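Local coordinates for protein thymine dioxygenase (Neurospora crassa, PDB 5C3Q) that probably hydroxylates the methyl group of thymine as a metal- and 2-oxoglutarate-dependent dioxygenase, at residues P117-S122 and E202-N207. Residues are numbered along the deposited sequence; the frame is centred on the assembly and turned at random.
Sequences PDIKES and EVFKIN
Ile119 and Val203 come closest in backbone terms, yet their CA atoms stay 10.1 Å apart, so only side chains join the loop running into strand 121-125 to the short helix 203-206. The contact lies beside the double-stranded beta-helix, where strand 121-125 from the N-terminal region extends the large sheet by pairing antiparallel with strand 190-200; the helix follows that strand in the chain. Ile119 sits at the centre of an inverse gamma turn, closed by a weak bond from Lys120 N to Asp118 O, and the turn directs its side chain at the helix. With CG1 anti to its own carbonyl carbon (chi1 -52°) and CD1 extended beyond it, the long branch of isoleucine spans much of the gap. Val203 answers tip to tip with CG1, and the methyls Ile119 CD1 and Val203 CG1 meet at 4.0 Å. Valine suits this place because its short apolar side chain points CG1 toward the loop and brings no polar group to the contact. From the next residue, the far end of the wholly apolar Phe204 ring also reaches Ile119 CD1. Phe204 and Ile119 both pack on Val199 of strand 190-200, the strand that carries Tyr196, which binds 2-oxoglutarate. The contact is small and lies at the surface, burying 84 Å² in all. Ile119 CD1 lies oblique to the ring, 4.4 Å from Phe204 CZ, a little farther than from Val203 CG1.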
ATOM      1  N   PRO A 117     -11.645  14.805  -9.341  1.00 38.53           N
ATOM      2  CA  PRO A 117     -10.550  14.327  -8.484  1.00 37.24           C
ATOM      3  C   PRO A 117     -10.990  13.255  -7.483  1.00 35.65           C
ATOM      4  O   PRO A 117     -12.149  13.232  -7.068  1.00 34.87           O
ATOM      5  CB  PRO A 117     -10.085  15.595  -7.757  1.00 38.11           C
ATOM      6  CG  PRO A 117     -11.241  16.528  -7.811  1.00 39.34           C
ATOM      7  CD  PRO A 117     -12.003  16.208  -9.063  1.00 39.58           C
ATOM      8  N   ASP A 118     -10.061  12.373  -7.114  1.00 34.02           N
ATOM      9  CA  ASP A 118     -10.330  11.302  -6.147  1.00 33.16           C
ATOM     10  C   ASP A 118     -10.905  11.875  -4.853  1.00 32.83           C
ATOM     11  O   ASP A 118     -10.405  12.872  -4.340  1.00 33.10           O
ATOM     12  CB  ASP A 118      -9.045  10.528  -5.839  1.00 32.52           C
ATOM     13  CG  ASP A 118      -8.550   9.701  -7.019  1.00 32.39           C
ATOM     14  OD1 ASP A 118      -9.240   9.636  -8.058  1.00 32.74           O
ATOM     15  OD2 ASP A 118      -7.458   9.108  -6.903  1.00 31.84           O
ATOM     16  N   ILE A 119     -11.966  11.257  -4.339  1.00 32.20           N
ATOM     17  CA  ILE A 119     -12.608  11.736  -3.119  1.00 31.84           C
ATOM     18  C   ILE A 119     -11.934  11.062  -1.925  1.00 30.65           C
ATOM     19  O   ILE A 119     -12.430  10.075  -1.383  1.00 29.74           O
ATOM     20  CB  ILE A 119     -14.127  11.471  -3.115  1.00 32.39           C
ATOM     21  CG1 ILE A 119     -14.773  12.013  -4.394  1.00 33.37           C
ATOM     22  CG2 ILE A 119     -14.771  12.130  -1.903  1.00 32.84           C
ATOM     23  CD1 ILE A 119     -16.185  11.515  -4.627  1.00 33.94           C
ATOM     24  N   LYS A 120     -10.786  11.605  -1.534  1.00 30.21           N
ATOM     25  CA  LYS A 120      -9.975  11.026  -0.471  1.00 29.48           C
ATOM     26  C   LYS A 120      -9.081  12.088   0.160  1.00 28.70           C
ATOM     27  O   LYS A 120      -8.852  13.143  -0.421  1.00 28.88           O
ATOM     28  CB  LYS A 120      -9.110   9.885  -1.027  1.00 29.78           C
ATOM     29  CG  LYS A 120      -7.996  10.329  -1.972  1.00 30.60           C
ATOM     30  CD  LYS A 120      -7.119   9.164  -2.406  1.00 31.17           C
ATOM     31  CE  LYS A 120      -5.952   9.635  -3.258  1.00 32.32           C
ATOM     32  NZ  LYS A 120      -5.000   8.525  -3.553  1.00 33.01           N
ATOM     33  N   GLU A 121      -8.591  11.807   1.360  1.00 27.61           N
ATOM     34  CA  GLU A 121      -7.516  12.596   1.949  1.00 27.15           C
ATOM     35  C   GLU A 121      -6.531  11.640   2.602  1.00 25.74           C
ATOM     36  O   GLU A 121      -6.884  10.509   2.943  1.00 25.26           O
ATOM     37  CB  GLU A 121      -8.045  13.640   2.946  1.00 28.36           C
ATOM     38  CG  GLU A 121      -8.963  13.094   4.024  1.00 29.11           C
ATOM     39  CD  GLU A 121      -9.521  14.167   4.946  1.00 30.20           C
ATOM     40  OE1 GLU A 121      -8.957  15.280   5.028  1.00 30.83           O
ATOM     41  OE2 GLU A 121     -10.530  13.885   5.622  1.00 30.59           O
ATOM     42  N   SER A 122      -5.289  12.084   2.746  1.00 24.76           N
ATOM     43  CA  SER A 122      -4.241  11.230   3.280  1.00 23.91           C
ATOM     44  C   SER A 122      -3.259  11.999   4.150  1.00 23.98           C
ATOM     45  O   SER A 122      -3.110  13.215   4.028  1.00 23.80           O
ATOM     46  CB  SER A 122      -3.495  10.527   2.144  1.00 23.39           C
ATOM     47  OG  SER A 122      -2.809  11.455   1.328  1.00 23.87           O
ATOM     48  N   GLU A 202     -24.948   9.306  -5.872  1.00 40.71           N
ATOM     49  CA  GLU A 202     -25.273  10.108  -7.057  1.00 41.37           C
ATOM     50  C   GLU A 202     -24.076  10.915  -7.573  1.00 40.24           C
ATOM     51  O   GLU A 202     -24.000  11.211  -8.763  1.00 39.59           O
ATOM     52  CB  GLU A 202     -26.471  11.038  -6.792  1.00 42.67           C
ATOM     53  CG  GLU A 202     -26.190  12.206  -5.852  1.00 43.17           C
ATOM     54  CD  GLU A 202     -27.419  13.064  -5.577  1.00 45.07           C
ATOM     55  OE1 GLU A 202     -27.403  13.819  -4.582  1.00 45.65           O
ATOM     56  OE2 GLU A 202     -28.397  12.992  -6.351  1.00 45.84           O
ATOM     57  N   VAL A 203     -23.148  11.261  -6.680  1.00 39.93           N
ATOM     58  CA  VAL A 203     -21.907  11.945  -7.069  1.00 39.94           C
ATOM     59  C   VAL A 203     -21.186  11.179  -8.177  1.00 39.61           C
ATOM     60  O   VAL A 203     -20.654  11.781  -9.110  1.00 38.75           O
ATOM     61  CB  VAL A 203     -20.946  12.133  -5.870  1.00 39.52           C
ATOM     62  CG1 VAL A 203     -19.586  12.654  -6.326  1.00 39.12           C
ATOM     63  CG2 VAL A 203     -21.550  13.085  -4.848  1.00 40.30           C
ATOM     64  N   PHE A 204     -21.191   9.851  -8.070  1.00 39.81           N
ATOM     65  CA  PHE A 204     -20.552   8.981  -9.059  1.00 40.27           C
ATOM     66  C   PHE A 204     -21.287   8.942 -10.409  1.00 42.08           C
ATOM     67  O   PHE A 204     -20.708   8.534 -11.415  1.00 42.25           O
ATOM     68  CB  PHE A 204     -20.394   7.566  -8.488  1.00 39.81           C
ATOM     69  CG  PHE A 204     -19.450   7.491  -7.316  1.00 38.68           C
ATOM     70  CD1 PHE A 204     -19.904   7.693  -6.019  1.00 38.36           C
ATOM     71  CD2 PHE A 204     -18.100   7.232  -7.513  1.00 37.62           C
ATOM     72  CE1 PHE A 204     -19.033   7.632  -4.942  1.00 37.70           C
ATOM     73  CE2 PHE A 204     -17.223   7.173  -6.441  1.00 36.89           C
ATOM     74  CZ  PHE A 204     -17.689   7.373  -5.154  1.00 36.72           C
ATOM     75  N   LYS A 205     -22.554   9.357 -10.425  1.00 44.99           N
ATOM     76  CA  LYS A 205     -23.321   9.514 -11.673  1.00 46.77           C
ATOM     77  C   LYS A 205     -23.192  10.925 -12.241  1.00 47.09           C
ATOM     78  O   LYS A 205     -23.093  11.101 -13.455  1.00 47.71           O
ATOM     79  CB  LYS A 205     -24.802   9.199 -11.454  1.00 48.68           C
ATOM     80  CG  LYS A 205     -25.120   7.723 -11.272  1.00 49.73           C
ATOM     81  CD  LYS A 205     -26.569   7.412 -11.634  1.00 51.92           C
ATOM     82  CE  LYS A 205     -27.561   8.253 -10.841  1.00 53.09           C
ATOM     83  NZ  LYS A 205     -28.976   7.930 -11.180  1.00 54.79           N
ATOM     84  N   ILE A 206     -23.210  11.928 -11.365  1.00 47.55           N
ATOM     85  CA  ILE A 206     -22.992  13.321 -11.772  1.00 47.71           C
ATOM     86  C   ILE A 206     -21.598  13.480 -12.388  1.00 47.02           C
ATOM     87  O   ILE A 206     -21.433  14.176 -13.393  1.00 46.67           O
ATOM     88  CB  ILE A 206     -23.147  14.297 -10.581  1.00 48.23           C
ATOM     89  CG1 ILE A 206     -24.606  14.338 -10.107  1.00 49.47           C
ATOM     90  CG2 ILE A 206     -22.696  15.704 -10.967  1.00 48.60           C
ATOM     91  CD1 ILE A 206     -24.803  14.995  -8.755  1.00 49.36           C
ATOM     92  N   ASN A 207     -20.607  12.839 -11.766  1.00 45.40           N
ATOM     93  CA  ASN A 207     -19.234  12.825 -12.265  1.00 45.10           C
ATOM     94  C   ASN A 207     -18.869  11.438 -12.798  1.00 44.77           C
ATOM     95  O   ASN A 207     -18.322  10.617 -12.059  1.00 44.89           O
ATOM     96  CB  ASN A 207     -18.256  13.209 -11.144  1.00 44.85           C
ATOM     97  CG  ASN A 207     -18.542  14.579 -10.552  1.00 45.78           C
ATOM     98  OD1 ASN A 207     -18.994  15.488 -11.245  1.00 46.44           O
ATOM     99  ND2 ASN A 207     -18.267  14.735  -9.260  1.00 45.80           N
TER